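Side-chain contacts in Non-sulfated chondroitin lyase E66 (Autographa californica nucleopolyhedrovirus, PDB 3VSN), which cleaves non-sulfated chondroitin as a lyase of the baculovirus occlusion-derived virus envelope and plays an essential role in oral infection of the insect host: residues Pro145-Phe148 / Met149-Ile153; Gly79-Cys82 / His83-Gly87; Thr610-Pro613 / Phe614-Met618; Ser602-Ser605 / Ala606-Thr610. All blocks are in the same frame, centred on the assembly; numbering follows the deposited sequence.

Contact 1: residues Pro145-Phe148 / Met149-Ile153; sequences PEVF and MNITI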
# COMPACT_ATOMS: atom_id res chain seq x y z
N PRO A 145 -12.34 24.21 8.24
CA PRO A 145 -12.27 24.11 9.70
C PRO A 145 -10.87 23.79 10.22
O PRO A 145 -10.51 24.23 11.31
CB PRO A 145 -13.25 22.98 10.01
CG PRO A 145 -14.24 23.05 8.90
CD PRO A 145 -13.40 23.34 7.69
N GLU A 146 -10.09 23.05 9.43
CA GLU A 146 -8.68 22.78 9.76
C GLU A 146 -7.83 24.05 9.75
O GLU A 146 -6.88 24.17 10.53
CB GLU A 146 -8.10 21.71 8.82
CG GLU A 146 -8.66 20.32 9.09
CD GLU A 146 -8.31 19.29 8.02
OE1 GLU A 146 -7.83 19.66 6.92
OE2 GLU A 146 -8.52 18.09 8.28
N VAL A 147 -8.18 25.01 8.88
CA VAL A 147 -7.50 26.31 8.84
C VAL A 147 -7.71 27.07 10.15
O VAL A 147 -6.75 27.54 10.76
CB VAL A 147 -7.97 27.17 7.65
CG1 VAL A 147 -7.35 28.56 7.70
CG2 VAL A 147 -7.63 26.50 6.33
N PHE A 148 -8.97 27.15 10.59
CA PHE A 148 -9.32 27.79 11.86
C PHE A 148 -8.51 27.18 13.01
O PHE A 148 -7.91 27.91 13.80
CB PHE A 148 -10.82 27.66 12.14
CG PHE A 148 -11.67 28.66 11.41
CD1 PHE A 148 -12.02 29.87 12.02
CD2 PHE A 148 -12.13 28.41 10.12
CE1 PHE A 148 -12.80 30.79 11.36
CE2 PHE A 148 -12.92 29.33 9.45
CZ PHE A 148 -13.26 30.53 10.07
N MET A 149 -8.49 25.85 13.06
CA MET A 149 -7.80 25.13 14.12
C MET A 149 -6.29 25.38 14.10
O MET A 149 -5.71 25.73 15.13
CB MET A 149 -8.10 23.63 14.03
CG MET A 149 -7.45 22.81 15.14
SD MET A 149 -7.90 21.08 15.03
CE MET A 149 -7.12 20.45 16.50
N ASN A 150 -5.66 25.21 12.94
CA ASN A 150 -4.21 25.39 12.81
C ASN A 150 -3.75 26.81 13.15
O ASN A 150 -2.78 26.98 13.90
CB ASN A 150 -3.72 24.99 11.42
CG ASN A 150 -3.60 23.48 11.25
OD1 ASN A 150 -4.58 22.79 11.00
ND2 ASN A 150 -2.38 22.97 11.39
N ILE A 151 -4.44 27.82 12.62
CA ILE A 151 -4.10 29.22 12.87
C ILE A 151 -4.25 29.57 14.36
O ILE A 151 -3.31 30.09 14.97
CB ILE A 151 -4.89 30.19 11.97
CG1 ILE A 151 -4.46 30.02 10.51
CG2 ILE A 151 -4.67 31.64 12.40
CD1 ILE A 151 -5.19 30.89 9.50
N THR A 152 -5.40 29.24 14.93
CA THR A 152 -5.68 29.52 16.35
C THR A 152 -4.62 28.92 17.29
O THR A 152 -4.12 29.61 18.18
CB THR A 152 -7.10 29.06 16.75
OG1 THR A 152 -8.07 29.72 15.93
CG2 THR A 152 -7.38 29.37 18.22
N ILE A 153 -4.28 27.65 17.08
CA ILE A 153 -3.33 26.98 17.97
C ILE A 153 -1.90 27.48 17.81
O ILE A 153 -1.25 27.82 18.81
CB ILE A 153 -3.42 25.44 17.89
CG1 ILE A 153 -4.84 24.98 18.24
CG2 ILE A 153 -2.41 24.79 18.84
CD1 ILE A 153 -5.10 23.50 18.04

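Contact 2: residues Gly79-Cys82 / His83-Gly87; sequences GTVC and HTLIG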
# COMPACT_ATOMS: atom_id res chain seq x y z
N GLY A 79 -9.60 26.01 -1.86
CA GLY A 79 -8.89 24.86 -1.30
C GLY A 79 -7.39 25.10 -1.21
O GLY A 79 -6.76 24.76 -0.21
N THR A 80 -6.83 25.68 -2.27
CA THR A 80 -5.41 26.01 -2.31
C THR A 80 -5.04 27.07 -1.27
O THR A 80 -4.01 26.94 -0.60
CB THR A 80 -4.96 26.42 -3.72
OG1 THR A 80 -5.30 25.38 -4.64
CG2 THR A 80 -3.45 26.65 -3.77
N VAL A 81 -5.87 28.11 -1.13
CA VAL A 81 -5.69 29.12 -0.08
C VAL A 81 -5.67 28.44 1.30
O VAL A 81 -4.77 28.68 2.11
CB VAL A 81 -6.79 30.20 -0.11
CG1 VAL A 81 -6.75 31.07 1.14
CG2 VAL A 81 -6.65 31.07 -1.35
N CYS A 82 -6.67 27.60 1.55
CA CYS A 82 -6.79 26.85 2.80
C CYS A 82 -5.54 26.01 3.11
O CYS A 82 -4.97 26.13 4.20
CB CYS A 82 -8.05 25.98 2.78
SG CYS A 82 -9.58 26.92 3.00
N HIS A 83 -5.11 25.19 2.15
CA HIS A 83 -3.92 24.35 2.33
C HIS A 83 -2.66 25.16 2.52
O HIS A 83 -1.81 24.80 3.34
CB HIS A 83 -3.73 23.38 1.16
CG HIS A 83 -4.72 22.24 1.16
ND1 HIS A 83 -4.89 21.43 2.23
CD2 HIS A 83 -5.57 21.77 0.17
CE1 HIS A 83 -5.81 20.49 1.93
NE2 HIS A 83 -6.22 20.70 0.67
N THR A 84 -2.53 26.25 1.78
CA THR A 84 -1.35 27.11 1.86
C THR A 84 -1.25 27.80 3.23
O THR A 84 -0.15 27.92 3.78
CB THR A 84 -1.32 28.12 0.69
OG1 THR A 84 -1.44 27.41 -0.54
CG2 THR A 84 -0.03 28.91 0.68
N LEU A 85 -2.39 28.24 3.77
CA LEU A 85 -2.44 28.80 5.12
C LEU A 85 -1.99 27.79 6.18
O LEU A 85 -1.21 28.12 7.07
CB LEU A 85 -3.84 29.33 5.46
CG LEU A 85 -4.26 30.68 4.89
CD1 LEU A 85 -5.73 30.93 5.20
CD2 LEU A 85 -3.39 31.81 5.43
N ILE A 86 -2.50 26.56 6.07
CA ILE A 86 -2.09 25.48 6.98
C ILE A 86 -0.59 25.21 6.85
O ILE A 86 0.11 25.08 7.85
CB ILE A 86 -2.93 24.20 6.77
CG1 ILE A 86 -4.39 24.44 7.17
CG2 ILE A 86 -2.34 23.03 7.56
CD1 ILE A 86 -5.37 23.40 6.65
N GLY A 87 -0.10 25.17 5.61
CA GLY A 87 1.34 25.00 5.36
C GLY A 87 2.19 26.08 6.03
O GLY A 87 3.27 25.79 6.55

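Contact 3: residues Thr610-Pro613 / Phe614-Met618; sequences TTIP and FSVIM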
# COMPACT_ATOMS: atom_id res chain seq x y z
N THR A 610 -6.66 -26.47 7.91
CA THR A 610 -6.27 -26.18 9.29
C THR A 610 -5.63 -27.41 9.95
O THR A 610 -5.23 -27.37 11.11
CB THR A 610 -7.46 -25.68 10.13
OG1 THR A 610 -8.51 -26.65 10.10
CG2 THR A 610 -7.98 -24.35 9.57
N THR A 611 -5.54 -28.50 9.18
CA THR A 611 -4.79 -29.68 9.59
C THR A 611 -3.73 -30.01 8.55
O THR A 611 -3.91 -29.73 7.36
CB THR A 611 -5.70 -30.91 9.82
OG1 THR A 611 -6.40 -31.22 8.61
CG2 THR A 611 -6.71 -30.65 10.94
N ILE A 612 -2.61 -30.58 9.00
CA ILE A 612 -1.51 -31.02 8.13
C ILE A 612 -1.14 -32.46 8.48
O ILE A 612 -0.88 -32.77 9.65
CB ILE A 612 -0.27 -30.09 8.24
CG1 ILE A 612 0.82 -30.50 7.24
CG2 ILE A 612 0.28 -30.04 9.66
CD1 ILE A 612 1.96 -29.51 7.13
N PRO A 613 -1.14 -33.37 7.48
CA PRO A 613 -0.79 -34.77 7.76
C PRO A 613 0.69 -34.96 8.07
O PRO A 613 1.53 -34.23 7.54
CB PRO A 613 -1.15 -35.48 6.44
CG PRO A 613 -2.06 -34.55 5.71
CD PRO A 613 -1.57 -33.18 6.08
N PHE A 614 0.99 -35.95 8.91
CA PHE A 614 2.38 -36.33 9.20
C PHE A 614 3.14 -36.60 7.91
O PHE A 614 4.31 -36.23 7.78
CB PHE A 614 2.46 -37.59 10.08
CG PHE A 614 1.99 -37.40 11.50
CD1 PHE A 614 2.54 -36.43 12.32
CD2 PHE A 614 1.02 -38.25 12.03
CE1 PHE A 614 2.10 -36.28 13.64
CE2 PHE A 614 0.58 -38.11 13.34
CZ PHE A 614 1.12 -37.12 14.14
N SER A 615 2.46 -37.23 6.95
CA SER A 615 3.09 -37.65 5.69
C SER A 615 3.50 -36.48 4.79
O SER A 615 4.49 -36.58 4.05
CB SER A 615 2.20 -38.64 4.92
OG SER A 615 0.97 -38.04 4.55
N VAL A 616 2.75 -35.38 4.86
CA VAL A 616 3.09 -34.18 4.11
C VAL A 616 4.39 -33.57 4.66
O VAL A 616 5.27 -33.18 3.89
CB VAL A 616 1.94 -33.14 4.12
CG1 VAL A 616 2.40 -31.79 3.60
CG2 VAL A 616 0.77 -33.66 3.28
N ILE A 617 4.49 -33.52 5.98
CA ILE A 617 5.70 -33.04 6.64
C ILE A 617 6.89 -33.93 6.28
O ILE A 617 7.96 -33.42 5.90
CB ILE A 617 5.50 -32.97 8.18
CG1 ILE A 617 4.37 -31.99 8.52
CG2 ILE A 617 6.79 -32.55 8.87
CD1 ILE A 617 3.84 -32.10 9.94
N MET A 618 6.71 -35.25 6.38
CA MET A 618 7.76 -36.22 6.07
C MET A 618 8.22 -36.11 4.61
O MET A 618 9.42 -36.09 4.34
CB MET A 618 7.30 -37.65 6.40
CG MET A 618 8.32 -38.75 6.10
SD MET A 618 8.43 -39.27 4.37
CE MET A 618 6.76 -39.88 4.07

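Contact 4: residues Ser602-Ser605 / Ala606-Thr610; sequences SFMS and ANEDT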
# COMPACT_ATOMS: atom_id res chain seq x y z
N SER A 602 7.98 -23.43 8.63
CA SER A 602 6.58 -23.03 8.45
C SER A 602 5.98 -23.71 7.22
O SER A 602 6.63 -23.78 6.17
CB SER A 602 6.48 -21.51 8.33
OG SER A 602 5.18 -21.13 7.92
N PHE A 603 4.74 -24.20 7.36
CA PHE A 603 3.97 -24.79 6.26
C PHE A 603 2.64 -24.07 6.12
O PHE A 603 2.07 -23.63 7.12
CB PHE A 603 3.57 -26.23 6.57
CG PHE A 603 4.69 -27.23 6.54
CD1 PHE A 603 5.45 -27.47 7.68
CD2 PHE A 603 4.93 -27.98 5.39
CE1 PHE A 603 6.46 -28.42 7.67
CE2 PHE A 603 5.95 -28.94 5.37
CZ PHE A 603 6.71 -29.15 6.51
N MET A 604 2.12 -24.00 4.89
CA MET A 604 0.73 -23.60 4.67
C MET A 604 0.18 -24.25 3.40
O MET A 604 0.92 -24.47 2.44
CB MET A 604 0.58 -22.08 4.58
CG MET A 604 -0.86 -21.62 4.37
SD MET A 604 -1.09 -19.84 4.30
CE MET A 604 -2.77 -19.76 3.68
N SER A 605 -1.11 -24.57 3.42
CA SER A 605 -1.80 -25.12 2.26
C SER A 605 -2.58 -24.02 1.52
O SER A 605 -3.23 -23.19 2.15
CB SER A 605 -2.77 -26.22 2.69
OG SER A 605 -3.66 -26.54 1.64
N ALA A 606 -2.52 -24.04 0.19
CA ALA A 606 -3.27 -23.08 -0.62
C ALA A 606 -4.78 -23.34 -0.54
O ALA A 606 -5.58 -22.48 -0.91
CB ALA A 606 -2.79 -23.09 -2.07
N ASN A 607 -5.14 -24.53 -0.05
CA ASN A 607 -6.54 -24.86 0.24
C ASN A 607 -6.98 -24.36 1.63
O ASN A 607 -8.14 -24.51 2.00
CB ASN A 607 -6.77 -26.37 0.10
CG ASN A 607 -6.58 -26.85 -1.32
OD1 ASN A 607 -7.02 -26.20 -2.27
ND2 ASN A 607 -5.91 -27.98 -1.48
N GLU A 608 -6.03 -23.78 2.37
CA GLU A 608 -6.27 -23.21 3.70
C GLU A 608 -6.66 -24.27 4.74
O GLU A 608 -7.39 -23.98 5.71
CB GLU A 608 -7.26 -22.04 3.64
CG GLU A 608 -6.81 -20.92 2.70
CD GLU A 608 -7.87 -19.87 2.44
OE1 GLU A 608 -9.08 -20.19 2.46
OE2 GLU A 608 -7.50 -18.70 2.19
N ASP A 609 -6.17 -25.49 4.55
CA ASP A 609 -6.37 -26.57 5.50
C ASP A 609 -5.87 -26.17 6.89
O ASP A 609 -4.80 -25.58 7.02
CB ASP A 609 -5.62 -27.83 5.05
CG ASP A 609 -6.22 -28.46 3.80
OD1 ASP A 609 -7.15 -27.88 3.20
OD2 ASP A 609 -5.76 -29.55 3.41
N THR A 610 -6.66 -26.47 7.91
CA THR A 610 -6.27 -26.18 9.29
C THR A 610 -5.63 -27.41 9.95
O THR A 610 -5.23 -27.37 11.11
CB THR A 610 -7.46 -25.68 10.13
OG1 THR A 610 -8.51 -26.65 10.10
CG2 THR A 610 -7.98 -24.35 9.57
O HOH W 1 -2.75 -24.01 5.84
O HOH W 2 -4.44 -29.00 1.06

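Contact 1: residues Pro145-Phe148 / Met149-Ile153
Phe148 and Thr152, one helical turn apart, are joined by two hydrogen bonds to one oxygen, Phe148 O. Thr152 OG1 donates at 2.8 Å and Thr152 N at 3.1 Å to Phe148 O, and the two donors arrive from opposite faces of the carbonyl plane. The hydroxyl gets there because chi1 of Thr152 (-59°) lays OG1 beside its own backbone N and back over the preceding turn. Thr152 OG1 is also hydrogen-bonded to Thr168 OG1, so the buried hydroxyl ties two helices together. Main-chain bonds of the regular i to i+4 kind complete the turn, Met149 N to Pro145 O (3.1 Å), Asn150 N to Glu146 O (2.9 Å) and Ile151 N to Val147 O (3.0 Å), while the nitrogen of Pro145 makes no such bond and the helix kinks there. One apolar pair crosses the turn: Val147 and Ile151 lie side by side, CG1 of Val147 meeting CD1 of Ile151 at 3.7 Å. On another face Glu146 makes salt bridges to Arg194 and Lys49. Met149, on Phe34, Phe38 and Tyr201, packs between helices 29-48 and 189-205, helix-against-helix packing as in an alpha/alpha toroid.

Contact 2: residues Gly79-Cys82 / His83-Gly87
His83 leans back along the helix beside the carbonyl of Gly79, the residue one turn earlier. Its CB starts 3.6 Å from Gly79 O; CG lies at a similar distance, and CD2 comes nearest, 3.2 Å from Gly79 O, before NE2 recedes to 4.2 Å from that same oxygen. With chi1 at -73°, CG stands beside the backbone N, which brings the ring back alongside the preceding turn. The carbonyl itself is taken by the backbone, His83 N donating to Gly79 O at 2.9 Å. Thr84 repeats the backward lean with a true bond: its OG1 donates to Thr80 O at 2.6 Å, coming from above the carbonyl plane, while Thr84 N reaches Thr80 O from the opposite face. Two bonds thus grip Thr80 O, and the one from OG1 holds the Thr84 side chain in its rotamer. The side chains of Val81 and Leu85 point the same way, with CG1 of Val81 a loose 4.2 Å from CD1 of Leu85. Around the helix, Cys82, His83 and Leu85 touch helix 138-154 through Thr143 and Val147; Leu85 also leans on Leu109 and Ile116 of helix 103-119, and Val81, Thr84 and Leu85 rest on Val65 and Phe66 of strand 65-66.

Contact 3: residues Thr610-Pro613 / Phe614-Met618
With chi1 of Ile612 at -176° and chi2 extended, the side chain carries CG1 and CD1 up to the first turn of the helix, and chi1 of Ile617 at -61° sets its own CG1 to meet them. CD1 of Ile612 touches CG1 of Ile617 at 3.7 Å, the two side chains crossing at about a right angle, while CG2 of Ile612 lies 4.1 Å from CD1 of Ile617. CG1 of Val616 makes a looser approach to CG1 of Ile612, at 4.2 Å. The other methyl of Val616, CG2, settles against the proline ring, 3.7 Å from CD and 3.8 Å from CG of Pro613. Pro613 occupies the N-cap position, where the chain passes directly from strand 611-613 into helix 614-623 and the two short axes diverge by 63°. Its carbonyl oxygen opens the helix with two bonds that are both weak: Val616 N lies 3.2 Å and Ile617 N 3.4 Å from Pro613 O. The isoleucines turn inward to the body of the domain, where Ile612 packs on Phe654 and Trp592 and Ile617 on Phe656. Phe614, next to the cap, stacks edge-to-face with Phe643 of the neighbouring strand 642-645.

Contact 4: residues Ser602-Ser605 / Ala606-Thr610
Strand 600-605 ends in a type I beta turn from Ser605 to Glu608, closed by Glu608 N donating to Ser605 O at 2.9 Å. The side chain of Ser605 reinforces it. Chi1 of 166° places OG beside the carbonyl carbon, facing into the turn, and Asn607 N donates to Ser605 OG at 3.0 Å. The bond from the N-H two residues on to the serine hydroxyl defines an ST turn, here superposed on the beta turn where the chain leaves the antiparallel sheet on its way to strand 611-613. Water extends the network on the side chains. One molecule lies 2.6 Å from Ser605 OG, accepts from Asn607 ND2 at 3.1 Å and donates to Asp609 OD2 at 2.8 Å, so three side chains that lie too far apart for direct bonds are joined through one water. Directly, Asp609 meets the serine by packing, its CB 4.0 Å from CB of Ser605. A second water bridges the backbones, accepting a hydrogen bond from Ser605 N and donating one to Asp609 O; it satisfies the last strand amide as the chain folds away. The left-handed conformation of Glu608 (phi 65°) redirects the chain into Asp609, and its CG lies a loose 4.3 Å from CE of Met604. The carboxylate forms salt bridges with Lys326 and Arg345. Ala606, on the turn, packs on Gln416 and Ala418 of strand 414-421.

The four contacts form two pairs on opposite sides of the chain's centre. Contacts 1 and 2, with centres 11 Å apart, belong to adjacent helices of the N-terminal helical domain and meet through Val147, whose CG2 lies 3.4 Å from Cys82 O. Both lie near the catalytic region: the side chains of Glu146 and His83 are about 10 and 12 Å from that of Asn191, a catalytic proton acceptor. Contacts 3 and 4 share Thr610 and have centres 10 Å apart; there CD1 of Ile612 packs 3.6 Å from CG of Phe603. Some 60 Å separates the centres of contacts 1 and 3, and the beta-rich pair lies away from the catalytic residues.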